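Local structure of ureidoglycolate hydrolase (Arabidopsis thaliana, 4PXE) at residues F74-G79 with S128-L133; E216-D221 with S368-I373; G284-H289 with S300-D305. The protein hydrolyses (S)-ureidoglycolate to glyoxylate, ammonium and carbon dioxide as a manganese-dependent homodimeric amidohydrolase of the peptidase M20 family, in the breakdown of purine nucleotides. All coordinates share one frame; numbering follows the deposited sequence.

Overall arrangement
The three contacts lie well apart in the M20 fold. The centres of interaction 1 and interaction 2 are about 29 Å apart, those of interaction 2 and interaction 3 about 36 Å, and those of interaction 1 and interaction 3 about 40 Å. Interaction 1 closes first along the chain, pairing strands 73-77 and 129-133 next to strand 86-91, which in turn pairs with 201-209. Interaction 2 then joins the turn after helix 214-218 to the start of strand 369-374, and interaction 3, a hairpin, is nested inside that loop. Strand 222-239 pairs with both 369-374 and 295-308. Interaction 1 thus belongs to the catalytic part of the subunit, interaction 3 to its dimerization region.

Interaction 1. Residues F74-G79 with S128-L133; sequences FGKWDG and SLEIIL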
ATOM      1  N   PHE A  74     -24.085  13.917  21.821  1.00 16.02           N
ATOM      2  CA  PHE A  74     -24.906  13.506  22.943  1.00 17.24           C
ATOM      3  C   PHE A  74     -26.347  13.921  22.683  1.00 18.75           C
ATOM      4  O   PHE A  74     -26.592  15.036  22.229  1.00 19.75           O
ATOM      5  CB  PHE A  74     -24.415  14.174  24.238  1.00 18.56           C
ATOM      6  CG  PHE A  74     -22.985  13.847  24.595  1.00 17.82           C
ATOM      7  CD1 PHE A  74     -21.934  14.546  24.016  1.00 19.30           C
ATOM      8  CD2 PHE A  74     -22.694  12.851  25.515  1.00 20.10           C
ATOM      9  CE1 PHE A  74     -20.615  14.251  24.342  1.00 18.71           C
ATOM     10  CE2 PHE A  74     -21.374  12.549  25.849  1.00 19.09           C
ATOM     11  CZ  PHE A  74     -20.337  13.252  25.259  1.00 18.81           C
ATOM     12  N   GLY A  75     -27.291  13.024  22.955  1.00 16.05           N
ATOM     13  CA  GLY A  75     -28.708  13.317  22.796  1.00 17.05           C
ATOM     14  C   GLY A  75     -29.469  12.930  24.046  1.00 18.37           C
ATOM     15  O   GLY A  75     -29.633  11.743  24.338  1.00 18.19           O
ATOM     16  N   LYS A  76     -29.931  13.925  24.801  1.00 16.15           N
ATOM     17  CA  LYS A  76     -30.549  13.659  26.099  1.00 17.69           C
ATOM     18  C   LYS A  76     -32.073  13.817  26.136  1.00 18.91           C
ATOM     19  O   LYS A  76     -32.631  14.756  25.569  1.00 19.12           O
ATOM     20  CB  LYS A  76     -29.928  14.552  27.187  1.00 18.31           C
ATOM     21  CG  LYS A  76     -30.547  14.360  28.562  1.00 21.61           C
ATOM     22  CD  LYS A  76     -29.859  15.173  29.649  1.00 22.04           C
ATOM     23  CE  LYS A  76     -28.554  14.533  30.090  1.00 22.85           C
ATOM     24  NZ  LYS A  76     -27.988  15.216  31.313  1.00 24.17           N
ATOM     25  N   TRP A  77     -32.721  12.863  26.793  1.00 18.53           N
ATOM     26  CA  TRP A  77     -34.126  12.971  27.166  1.00 16.78           C
ATOM     27  C   TRP A  77     -34.132  13.306  28.655  1.00 20.29           C
ATOM     28  O   TRP A  77     -33.755  12.474  29.484  1.00 19.01           O
ATOM     29  CB  TRP A  77     -34.830  11.638  26.876  1.00 19.37           C
ATOM     30  CG  TRP A  77     -36.290  11.545  27.235  1.00 19.85           C
ATOM     31  CD1 TRP A  77     -37.091  12.531  27.733  1.00 22.19           C
ATOM     32  CD2 TRP A  77     -37.112  10.376  27.129  1.00 19.01           C
ATOM     33  NE1 TRP A  77     -38.366  12.048  27.936  1.00 22.99           N
ATOM     34  CE2 TRP A  77     -38.403  10.727  27.575  1.00 20.68           C
ATOM     35  CE3 TRP A  77     -36.879   9.065  26.700  1.00 19.53           C
ATOM     36  CZ2 TRP A  77     -39.458   9.814  27.604  1.00 21.36           C
ATOM     37  CZ3 TRP A  77     -37.921   8.160  26.730  1.00 21.64           C
ATOM     38  CH2 TRP A  77     -39.196   8.537  27.183  1.00 22.16           C
ATOM     39  N   ASP A  78     -34.529  14.536  28.988  1.00 20.58           N
ATOM     40  CA  ASP A  78     -34.496  15.009  30.371  1.00 24.14           C
ATOM     41  C   ASP A  78     -35.503  14.268  31.237  1.00 22.65           C
ATOM     42  O   ASP A  78     -36.676  14.158  30.885  1.00 24.36           O
ATOM     43  CB  ASP A  78     -34.813  16.506  30.445  1.00 26.21           C
ATOM     44  CG  ASP A  78     -33.775  17.364  29.763  1.00 30.12           C
ATOM     45  OD1 ASP A  78     -34.162  18.432  29.244  1.00 39.04           O
ATOM     46  OD2 ASP A  78     -32.581  16.990  29.752  1.00 28.29           O
ATOM     47  N   GLY A  79     -35.043  13.771  32.376  1.00 20.74           N
ATOM     48  CA  GLY A  79     -35.910  13.062  33.297  1.00 20.88           C
ATOM     49  C   GLY A  79     -36.571  13.986  34.306  1.00 23.91           C
ATOM     50  O   GLY A  79     -36.326  15.195  34.318  1.00 26.13           O
ATOM     51  N   SER A 128     -32.434  11.030  33.663  1.00 21.45           N
ATOM     52  CA  SER A 128     -32.408  11.313  32.238  1.00 18.76           C
ATOM     53  C   SER A 128     -31.799  10.140  31.500  1.00 18.13           C
ATOM     54  O   SER A 128     -31.039   9.358  32.078  1.00 18.63           O
ATOM     55  CB  SER A 128     -31.582  12.566  31.953  1.00 19.70           C
ATOM     56  OG  SER A 128     -32.166  13.691  32.597  1.00 22.22           O
ATOM     57  N   LEU A 129     -32.154  10.017  30.229  1.00 16.81           N
ATOM     58  CA  LEU A 129     -31.493   9.067  29.347  1.00 16.32           C
ATOM     59  C   LEU A 129     -30.669   9.845  28.340  1.00 18.37           C
ATOM     60  O   LEU A 129     -31.120  10.863  27.818  1.00 19.89           O
ATOM     61  CB  LEU A 129     -32.530   8.192  28.636  1.00 19.18           C
ATOM     62  CG  LEU A 129     -33.537   7.455  29.522  1.00 17.48           C
ATOM     63  CD1 LEU A 129     -34.469   6.631  28.651  1.00 23.33           C
ATOM     64  CD2 LEU A 129     -32.831   6.577  30.547  1.00 19.29           C
ATOM     65  N   GLU A 130     -29.458   9.370  28.051  1.00 16.80           N
ATOM     66  CA  GLU A 130     -28.615  10.073  27.091  1.00 17.04           C
ATOM     67  C   GLU A 130     -27.944   9.121  26.111  1.00 15.20           C
ATOM     68  O   GLU A 130     -27.295   8.157  26.522  1.00 16.86           O
ATOM     69  CB  GLU A 130     -27.579  10.946  27.807  1.00 20.25           C
ATOM     70  CG  GLU A 130     -26.832  11.899  26.880  1.00 17.81           C
ATOM     71  CD  GLU A 130     -26.127  13.024  27.632  1.00 20.11           C
ATOM     72  OE1 GLU A 130     -25.404  12.737  28.606  1.00 22.46           O
ATOM     73  OE2 GLU A 130     -26.312  14.198  27.247  1.00 22.96           O
ATOM     74  N   ILE A 131     -28.121   9.407  24.824  1.00 15.76           N
ATOM     75  CA  ILE A 131     -27.510   8.633  23.759  1.00 15.12           C
ATOM     76  C   ILE A 131     -26.189   9.274  23.374  1.00 16.01           C
ATOM     77  O   ILE A 131     -26.113  10.488  23.161  1.00 17.73           O
ATOM     78  CB  ILE A 131     -28.406   8.587  22.518  1.00 16.26           C
ATOM     79  CG1 ILE A 131     -29.769   7.994  22.867  1.00 18.48           C
ATOM     80  CG2 ILE A 131     -27.727   7.775  21.407  1.00 17.22           C
ATOM     81  CD1 ILE A 131     -30.686   7.897  21.679  1.00 20.02           C
ATOM     82  N   ILE A 132     -25.148   8.455  23.273  1.00 14.92           N
ATOM     83  CA  ILE A 132     -23.835   8.931  22.871  1.00 15.01           C
ATOM     84  C   ILE A 132     -23.456   8.340  21.522  1.00 15.30           C
ATOM     85  O   ILE A 132     -23.431   7.116  21.352  1.00 15.50           O
ATOM     86  CB  ILE A 132     -22.741   8.547  23.890  1.00 15.76           C
ATOM     87  CG1 ILE A 132     -23.093   9.047  25.294  1.00 16.58           C
ATOM     88  CG2 ILE A 132     -21.400   9.108  23.450  1.00 16.11           C
ATOM     89  CD1 ILE A 132     -22.141   8.565  26.363  1.00 18.26           C
ATOM     90  N   LEU A 133     -23.183   9.208  20.560  1.00 15.08           N
ATOM     91  CA  LEU A 133     -22.507   8.794  19.339  1.00 14.30           C
ATOM     92  C   LEU A 133     -21.040   9.101  19.547  1.00 15.00           C
ATOM     93  O   LEU A 133     -20.635  10.262  19.514  1.00 15.88           O
ATOM     94  CB  LEU A 133     -23.061   9.536  18.122  1.00 15.75           C
ATOM     95  CG  LEU A 133     -22.246   9.427  16.828  1.00 16.61           C
ATOM     96  CD1 LEU A 133     -21.941   7.968  16.472  1.00 17.56           C
ATOM     97  CD2 LEU A 133     -22.977  10.114  15.680  1.00 20.00           C
TER
HETATM   98  O   HOH W   1     -25.433  13.889  31.065  1.00 24.30           O
HETATM   99  O   HOH W   2     -30.285  15.459  33.098  1.00 24.83           O
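Phe74 to Trp77 pair with Leu129 to Ile132 as two antiparallel strands of the M20 catalytic domain, where strand 86-91 continues the sheet beyond Leu129 to Leu133. The tight part is the ladder itself. Gly75 and Ile131 exchange two hydrogen bonds, N to O both ways, each 2.8 Å, and Trp77 and Leu129 exchange a second such pair. On the face bearing Trp77, Leu129 and Ile131, Trp77 CE3 lies 3.9 Å from Leu129 CD1, the two side chains running side by side, and helix 105-120 packs against this layer.

The other face mixes apolar and polar groups. Phe74, its CG anti to the carbonyl carbon (chi1 -60°), sets CD2 3.8 Å from Ile132 CG1. The Glu130 carboxylate reaches between Phe74 and Lys76, its OE2 3.6 Å from Phe74 CB, while its OE1 is hydrogen-bonded to Tyr201. An alanine in place of Glu130 would probably leave the Tyr201 hydroxyl without this partner and open a gap between Phe74 and Lys76.

Toward the partly exposed Lys76 the contact becomes looser and watery. The bend at chi3 (-78°) lays Lys76 CE against the Glu130 carboxylate, while Lys76 NZ stops 4.5 Å from Glu130 OE1, too far for a direct ion pair. One water joins these two groups; a second joins Lys76 NZ to Ser128 OG, and that oxygen accepts the N-H of Gly79 N at 2.9 Å.

Interaction 2. Residues E216-D221 with S368-I373; sequences EDEGLD and SHKMMI
Lys370 and Glu218 meet with their side chains crossing at about a right angle, the ammonium group reaching the carboxylate in a salt bridge. Lys370 NZ lies 3.0 Å from Glu218 OE1, which it meets on the syn side, 16° out of the carboxylate plane; its bond to OE2 is weak. The bend at chi3 (-66°) brings Lys370 CE close to the same OE1.

Leu220 also crosses the lysine at about a right angle. Leu220 CD1 touches the aliphatic part of that chain, 3.7 Å from Lys370 CD, while Leu220 CD2 lies 3.6 Å from Ser368 OG. The leucine thus separates the ion pair from a second polar cluster, around Ser368 and Asp221.

There Ser368 OG accepts from Asp221 N at 3.0 Å; the same N-H also makes a weak bond to Ser368 O. In return Ser368 N donates to Asp221 OD2 at 2.9 Å, approaching on the anti side and 24° out of the carboxylate plane. A water bridges Ser368 OG and Gly219 O.

Gly219, with positive phi, forms a Schellman motif at the turn following helix 214-218, and the chain passes on into strand 222-239, the parallel neighbour of strand 369-374. At this surface site the reciprocal bonds between Asp221 and Ser368 tie the two chains together just where the parallel pair begins, whereas the ion pair would probably be weakened by surrounding solvent.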
ATOM      1  N   GLU A 216     -26.402 -17.258  17.384  1.00 11.91           N
ATOM      2  CA  GLU A 216     -27.049 -17.892  16.249  1.00 11.73           C
ATOM      3  C   GLU A 216     -27.002 -19.419  16.359  1.00 13.36           C
ATOM      4  O   GLU A 216     -28.023 -20.094  16.183  1.00 13.96           O
ATOM      5  CB  GLU A 216     -26.399 -17.423  14.948  1.00 13.57           C
ATOM      6  CG  GLU A 216     -27.049 -18.015  13.716  1.00 14.94           C
ATOM      7  CD  GLU A 216     -26.476 -17.466  12.444  1.00 16.94           C
ATOM      8  OE1 GLU A 216     -25.351 -17.852  12.086  1.00 18.29           O
ATOM      9  OE2 GLU A 216     -27.180 -16.647  11.814  1.00 19.97           O
ATOM     10  N   ASP A 217     -25.828 -19.974  16.666  1.00 11.46           N
ATOM     11  CA  ASP A 217     -25.669 -21.429  16.709  1.00 12.65           C
ATOM     12  C   ASP A 217     -26.531 -22.051  17.802  1.00 13.78           C
ATOM     13  O   ASP A 217     -27.045 -23.156  17.632  1.00 16.30           O
ATOM     14  CB  ASP A 217     -24.210 -21.827  16.963  1.00 14.04           C
ATOM     15  CG  ASP A 217     -23.298 -21.528  15.791  1.00 17.83           C
ATOM     16  OD1 ASP A 217     -23.792 -21.340  14.661  1.00 18.01           O
ATOM     17  OD2 ASP A 217     -22.067 -21.513  16.020  1.00 19.71           O
ATOM     18  N   GLU A 218     -26.682 -21.348  18.920  1.00 12.36           N
ATOM     19  CA  GLU A 218     -27.412 -21.893  20.068  1.00 13.84           C
ATOM     20  C   GLU A 218     -28.905 -21.571  20.035  1.00 14.01           C
ATOM     21  O   GLU A 218     -29.665 -22.014  20.897  1.00 16.69           O
ATOM     22  CB  GLU A 218     -26.757 -21.444  21.378  1.00 14.74           C
ATOM     23  CG  GLU A 218     -25.348 -22.008  21.461  1.00 17.37           C
ATOM     24  CD  GLU A 218     -24.592 -21.684  22.728  1.00 21.40           C
ATOM     25  OE1 GLU A 218     -25.174 -21.118  23.670  1.00 24.56           O
ATOM     26  OE2 GLU A 218     -23.383 -22.016  22.758  1.00 27.19           O
ATOM     27  N   GLY A 219     -29.330 -20.801  19.036  1.00 11.83           N
ATOM     28  CA  GLY A 219     -30.729 -20.420  18.896  1.00 12.28           C
ATOM     29  C   GLY A 219     -31.221 -19.424  19.927  1.00 13.20           C
ATOM     30  O   GLY A 219     -32.404 -19.424  20.283  1.00 14.37           O
ATOM     31  N   LEU A 220     -30.333 -18.551  20.380  1.00 12.17           N
ATOM     32  CA  LEU A 220     -30.656 -17.620  21.462  1.00 13.17           C
ATOM     33  C   LEU A 220     -30.824 -16.200  20.948  1.00 12.98           C
ATOM     34  O   LEU A 220     -30.236 -15.827  19.931  1.00 14.35           O
ATOM     35  CB  LEU A 220     -29.564 -17.641  22.538  1.00 15.21           C
ATOM     36  CG  LEU A 220     -29.295 -18.996  23.188  1.00 14.66           C
ATOM     37  CD1 LEU A 220     -28.036 -18.926  24.052  1.00 18.67           C
ATOM     38  CD2 LEU A 220     -30.503 -19.416  24.025  1.00 18.74           C
ATOM     39  N   ASP A 221     -31.612 -15.399  21.664  1.00 12.78           N
ATOM     40  CA  ASP A 221     -31.937 -14.046  21.216  1.00 11.45           C
ATOM     41  C   ASP A 221     -30.957 -12.970  21.650  1.00 14.06           C
ATOM     42  O   ASP A 221     -30.740 -11.995  20.924  1.00 13.54           O
ATOM     43  CB  ASP A 221     -33.322 -13.637  21.741  1.00 13.34           C
ATOM     44  CG  ASP A 221     -34.427 -14.559  21.265  1.00 18.53           C
ATOM     45  OD1 ASP A 221     -34.462 -14.877  20.062  1.00 22.17           O
ATOM     46  OD2 ASP A 221     -35.255 -14.965  22.107  1.00 17.23           O
ATOM     47  N   SER A 368     -34.795 -15.419  24.980  1.00 15.38           N
ATOM     48  CA  SER A 368     -33.777 -16.306  25.517  1.00 16.17           C
ATOM     49  C   SER A 368     -32.425 -15.589  25.540  1.00 19.04           C
ATOM     50  O   SER A 368     -32.154 -14.716  24.705  1.00 18.19           O
ATOM     51  CB  SER A 368     -33.685 -17.574  24.680  1.00 18.06           C
ATOM     52  OG  SER A 368     -33.322 -17.259  23.344  1.00 17.14           O
ATOM     53  N   HIS A 369     -31.575 -15.955  26.494  1.00 16.30           N
ATOM     54  CA  HIS A 369     -30.308 -15.250  26.654  1.00 17.32           C
ATOM     55  C   HIS A 369     -29.265 -16.106  27.340  1.00 17.48           C
ATOM     56  O   HIS A 369     -29.594 -17.105  27.980  1.00 19.76           O
ATOM     57  CB  HIS A 369     -30.514 -13.953  27.432  1.00 17.07           C
ATOM     58  CG  HIS A 369     -31.317 -14.125  28.683  1.00 21.04           C
ATOM     59  ND1 HIS A 369     -30.738 -14.274  29.924  1.00 24.74           N
ATOM     60  CD2 HIS A 369     -32.655 -14.200  28.877  1.00 23.60           C
ATOM     61  CE1 HIS A 369     -31.688 -14.415  30.834  1.00 25.28           C
ATOM     62  NE2 HIS A 369     -32.860 -14.371  30.224  1.00 27.48           N
ATOM     63  N   LYS A 370     -28.000 -15.731  27.166  1.00 16.23           N
ATOM     64  CA  LYS A 370     -26.924 -16.359  27.913  1.00 17.59           C
ATOM     65  C   LYS A 370     -25.878 -15.319  28.260  1.00 19.93           C
ATOM     66  O   LYS A 370     -25.831 -14.251  27.654  1.00 17.96           O
ATOM     67  CB  LYS A 370     -26.282 -17.493  27.114  1.00 21.26           C
ATOM     68  CG  LYS A 370     -25.339 -17.008  26.022  1.00 20.19           C
ATOM     69  CD  LYS A 370     -24.662 -18.159  25.281  1.00 23.27           C
ATOM     70  CE  LYS A 370     -23.731 -18.943  26.191  1.00 27.22           C
ATOM     71  NZ  LYS A 370     -23.035 -20.039  25.469  1.00 26.91           N
ATOM     72  N   MET A 371     -25.053 -15.639  29.251  1.00 16.49           N
ATOM     73  CA  MET A 371     -23.917 -14.814  29.625  1.00 16.91           C
ATOM     74  C   MET A 371     -22.767 -15.125  28.691  1.00 16.69           C
ATOM     75  O   MET A 371     -22.499 -16.290  28.396  1.00 16.71           O
ATOM     76  CB  MET A 371     -23.486 -15.150  31.053  1.00 17.80           C
ATOM     77  CG  MET A 371     -24.576 -14.973  32.092  1.00 23.33           C
ATOM     78  SD  MET A 371     -25.013 -13.249  32.261  1.00 22.77           S
ATOM     79  CE  MET A 371     -26.287 -13.346  33.525  1.00 27.65           C
ATOM     80  N   MET A 372     -22.061 -14.096  28.245  1.00 14.99           N
ATOM     81  CA  MET A 372     -20.918 -14.342  27.366  1.00 15.04           C
ATOM     82  C   MET A 372     -19.945 -13.181  27.401  1.00 13.70           C
ATOM     83  O   MET A 372     -20.254 -12.121  27.940  1.00 14.87           O
ATOM     84  CB  MET A 372     -21.388 -14.642  25.935  1.00 20.12           C
ATOM     85  CG  MET A 372     -22.196 -13.526  25.293  1.00 16.10           C
ATOM     86  SD  MET A 372     -23.144 -14.016  23.824  1.00 17.12           S
ATOM     87  CE  MET A 372     -21.836 -14.586  22.752  1.00 17.14           C
ATOM     88  N   ILE A 373     -18.759 -13.389  26.837  1.00 15.46           N
ATOM     89  CA  ILE A 373     -17.761 -12.330  26.801  1.00 15.79           C
ATOM     90  C   ILE A 373     -17.686 -11.715  25.409  1.00 15.65           C
ATOM     91  O   ILE A 373     -18.124 -12.318  24.429  1.00 17.65           O
ATOM     92  CB  ILE A 373     -16.361 -12.829  27.224  1.00 17.51           C
ATOM     93  CG1 ILE A 373     -15.732 -13.694  26.121  1.00 21.24           C
ATOM     94  CG2 ILE A 373     -16.443 -13.560  28.564  1.00 21.83           C
ATOM     95  CD1 ILE A 373     -14.214 -13.612  26.058  1.00 26.07           C
TER
HETATM   96  O   HOH W   3     -34.738 -18.007  21.042  1.00 25.70           O

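Interaction 3. Residues G284-H289 with S300-D305; sequences GILELH and SHLEID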
ATOM      1  N   GLY A 284      -2.765  -7.099   9.945  1.00 12.68           N
ATOM      2  CA  GLY A 284      -3.729  -6.608   8.974  1.00 15.64           C
ATOM      3  C   GLY A 284      -3.140  -5.589   8.019  1.00 12.91           C
ATOM      4  O   GLY A 284      -3.698  -5.342   6.955  1.00 12.55           O
ATOM      5  N   ILE A 285      -2.018  -4.991   8.412  1.00 12.58           N
ATOM      6  CA  ILE A 285      -1.328  -4.015   7.579  1.00 12.20           C
ATOM      7  C   ILE A 285       0.136  -4.418   7.420  1.00 12.96           C
ATOM      8  O   ILE A 285       0.824  -4.698   8.406  1.00 13.04           O
ATOM      9  CB  ILE A 285      -1.429  -2.597   8.177  1.00 12.75           C
ATOM     10  CG1 ILE A 285      -2.857  -2.065   8.030  1.00 14.05           C
ATOM     11  CG2 ILE A 285      -0.408  -1.648   7.526  1.00 15.76           C
ATOM     12  CD1 ILE A 285      -3.113  -0.766   8.779  1.00 16.81           C
ATOM     13  N   LEU A 286       0.590  -4.475   6.170  1.00 11.84           N
ATOM     14  CA  LEU A 286       1.989  -4.758   5.866  1.00 13.07           C
ATOM     15  C   LEU A 286       2.278  -3.971   4.600  1.00 14.75           C
ATOM     16  O   LEU A 286       1.772  -4.321   3.529  1.00 16.06           O
ATOM     17  CB  LEU A 286       2.218  -6.264   5.657  1.00 13.75           C
ATOM     18  CG  LEU A 286       3.664  -6.783   5.723  1.00 14.67           C
ATOM     19  CD1 LEU A 286       3.720  -8.311   5.706  1.00 17.12           C
ATOM     20  CD2 LEU A 286       4.521  -6.229   4.583  1.00 15.86           C
ATOM     21  N   GLU A 287       3.078  -2.914   4.730  1.00 13.19           N
ATOM     22  CA  GLU A 287       3.358  -2.028   3.605  1.00 15.55           C
ATOM     23  C   GLU A 287       4.838  -2.000   3.298  1.00 15.69           C
ATOM     24  O   GLU A 287       5.670  -1.939   4.210  1.00 16.75           O
ATOM     25  CB  GLU A 287       2.861  -0.617   3.902  1.00 17.29           C
ATOM     26  CG  GLU A 287       1.353  -0.552   4.133  1.00 20.21           C
ATOM     27  CD  GLU A 287       0.872   0.824   4.543  1.00 33.15           C
ATOM     28  OE1 GLU A 287       1.691   1.615   5.056  1.00 37.81           O
ATOM     29  OE2 GLU A 287      -0.334   1.105   4.358  1.00 39.76           O
ATOM     30  N   LEU A 288       5.154  -2.054   2.009  1.00 12.74           N
ATOM     31  CA  LEU A 288       6.540  -1.979   1.548  1.00 14.21           C
ATOM     32  C   LEU A 288       6.837  -0.640   0.887  1.00 15.29           C
ATOM     33  O   LEU A 288       6.004  -0.073   0.179  1.00 17.06           O
ATOM     34  CB  LEU A 288       6.841  -3.105   0.565  1.00 12.88           C
ATOM     35  CG  LEU A 288       6.535  -4.541   0.995  1.00 13.49           C
ATOM     36  CD1 LEU A 288       6.867  -5.536  -0.115  1.00 14.33           C
ATOM     37  CD2 LEU A 288       7.278  -4.873   2.302  1.00 15.54           C
ATOM     38  N   HIS A 289       8.048  -0.144   1.125  1.00 13.31           N
ATOM     39  CA  HIS A 289       8.550   1.051   0.465  1.00 14.30           C
ATOM     40  C   HIS A 289       9.870   0.695  -0.202  1.00 14.30           C
ATOM     41  O   HIS A 289      10.712   0.036   0.405  1.00 13.51           O
ATOM     42  CB  HIS A 289       8.782   2.163   1.492  1.00 14.79           C
ATOM     43  CG  HIS A 289       9.539   3.338   0.951  1.00 17.50           C
ATOM     44  ND1 HIS A 289       8.924   4.392   0.310  1.00 18.49           N
ATOM     45  CD2 HIS A 289      10.866   3.620   0.950  1.00 20.72           C
ATOM     46  CE1 HIS A 289       9.836   5.275  -0.059  1.00 20.96           C
ATOM     47  NE2 HIS A 289      11.023   4.826   0.311  1.00 21.61           N
ATOM     48  N   SER A 300       9.836  -1.501   5.623  1.00 12.82           N
ATOM     49  CA  SER A 300       8.568  -2.200   5.747  1.00 13.24           C
ATOM     50  C   SER A 300       7.881  -1.734   7.017  1.00 13.69           C
ATOM     51  O   SER A 300       8.533  -1.343   7.981  1.00 14.17           O
ATOM     52  CB  SER A 300       8.768  -3.711   5.752  1.00 13.36           C
ATOM     53  OG  SER A 300       9.568  -4.127   6.849  1.00 13.22           O
ATOM     54  N   HIS A 301       6.556  -1.775   6.998  1.00 13.49           N
ATOM     55  CA  HIS A 301       5.726  -1.217   8.054  1.00 12.44           C
ATOM     56  C   HIS A 301       4.630  -2.228   8.332  1.00 14.06           C
ATOM     57  O   HIS A 301       3.853  -2.559   7.429  1.00 14.06           O
ATOM     58  CB  HIS A 301       5.124   0.111   7.559  1.00 15.15           C
ATOM     59  CG  HIS A 301       4.099   0.709   8.474  1.00 16.40           C
ATOM     60  ND1 HIS A 301       4.405   1.675   9.411  1.00 20.52           N
ATOM     61  CD2 HIS A 301       2.766   0.497   8.574  1.00 16.84           C
ATOM     62  CE1 HIS A 301       3.304   2.017  10.061  1.00 22.03           C
ATOM     63  NE2 HIS A 301       2.296   1.318   9.572  1.00 19.34           N
ATOM     64  N   LEU A 302       4.583  -2.731   9.566  1.00 13.61           N
ATOM     65  CA  LEU A 302       3.544  -3.677   9.985  1.00 12.74           C
ATOM     66  C   LEU A 302       2.718  -3.073  11.091  1.00 13.62           C
ATOM     67  O   LEU A 302       3.242  -2.370  11.955  1.00 14.08           O
ATOM     68  CB  LEU A 302       4.140  -4.958  10.563  1.00 15.57           C
ATOM     69  CG  LEU A 302       5.107  -5.786   9.743  1.00 15.11           C
ATOM     70  CD1 LEU A 302       6.512  -5.258   9.984  1.00 16.43           C
ATOM     71  CD2 LEU A 302       4.993  -7.265  10.103  1.00 16.53           C
ATOM     72  N   GLU A 303       1.424  -3.371  11.085  1.00 12.01           N
ATOM     73  CA  GLU A 303       0.582  -3.048  12.227  1.00 13.10           C
ATOM     74  C   GLU A 303      -0.073  -4.338  12.682  1.00 14.63           C
ATOM     75  O   GLU A 303      -0.689  -5.060  11.887  1.00 14.12           O
ATOM     76  CB  GLU A 303      -0.434  -1.956  11.883  1.00 14.36           C
ATOM     77  CG  GLU A 303       0.256  -0.731  11.328  1.00 16.64           C
ATOM     78  CD  GLU A 303      -0.644   0.477  11.188  1.00 20.24           C
ATOM     79  OE1 GLU A 303      -1.698   0.540  11.857  1.00 21.96           O
ATOM     80  OE2 GLU A 303      -0.284   1.377  10.405  1.00 22.09           O
ATOM     81  N   ILE A 304       0.095  -4.624  13.970  1.00 13.89           N
ATOM     82  CA  ILE A 304      -0.211  -5.919  14.550  1.00 13.85           C
ATOM     83  C   ILE A 304      -1.257  -5.755  15.638  1.00 14.66           C
ATOM     84  O   ILE A 304      -1.132  -4.880  16.491  1.00 14.09           O
ATOM     85  CB  ILE A 304       1.058  -6.527  15.176  1.00 13.04           C
ATOM     86  CG1 ILE A 304       2.163  -6.654  14.114  1.00 16.55           C
ATOM     87  CG2 ILE A 304       0.759  -7.882  15.803  1.00 16.46           C
ATOM     88  CD1 ILE A 304       3.546  -7.025  14.677  1.00 15.76           C
ATOM     89  N   ASP A 305      -2.291  -6.596  15.593  1.00 11.78           N
ATOM     90  CA  ASP A 305      -3.378  -6.583  16.569  1.00 11.69           C
ATOM     91  C   ASP A 305      -3.239  -7.879  17.358  1.00 12.72           C
ATOM     92  O   ASP A 305      -3.083  -8.941  16.776  1.00 13.58           O
ATOM     93  CB  ASP A 305      -4.714  -6.537  15.809  1.00 12.87           C
ATOM     94  CG  ASP A 305      -5.920  -6.612  16.719  1.00 14.86           C
ATOM     95  OD1 ASP A 305      -6.194  -7.697  17.273  1.00 14.05           O
ATOM     96  OD2 ASP A 305      -6.613  -5.592  16.846  1.00 13.87           O
TER
HETATM   97  O   HOH W   4      -2.987  -6.219  12.356  1.00 24.07           O
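Gly284 opens the pairing with Glu303 loosely: Gly284 N is 3.5 Å from Glu303 O in a weak hydrogen bond, and a water lies close to both atoms. At Ile285 the antiparallel ladder tightens, Glu303 N donating to Ile285 O at 3.0 Å. The isoleucine lies side by side with Glu303, and Ile285 CD1 reaches the carboxylate, 3.6 Å from Glu303 OE1. Ile285 CG2 meets the His301 ring at the edge, in the ring plane, 4.0 Å from His301 CD2. Also in the ring plane, His301 NE2 gives Glu303 OE2 a nearly straight bond of 2.7 Å (177°), received by the anti lone pair. With ND1 bonded to Glu237 as well, both ring nitrogens are engaged, which fixes the rotation of the imidazole and would probably favour its charged form.

Leu286 turns to the other face, where its CG approaches Leu302 CG at 4.4 Å and Ala260 of helix 256-272 packs against both leucines. Glu287 returns to the face of His301 and exchanges two backbone bonds with it; its chain runs alongside the histidine, the carboxylate plane turned 34° from the ring, and Glu287 OE1 comes 3.8 Å from His301 CD2. Leu288 follows on the leucine face, resting CD2 on Ser300 CB at 3.9 Å. Its side chain also packs on Leu286 of the second subunit, and Leu286 on Leu288 of that subunit.

His289 ends the segment, its ring edge-to-face with Tyr98 of the second subunit. The strands form a beta hairpin packed against a helix in the dimerization region, as in the dimerization domain of M20 enzymes.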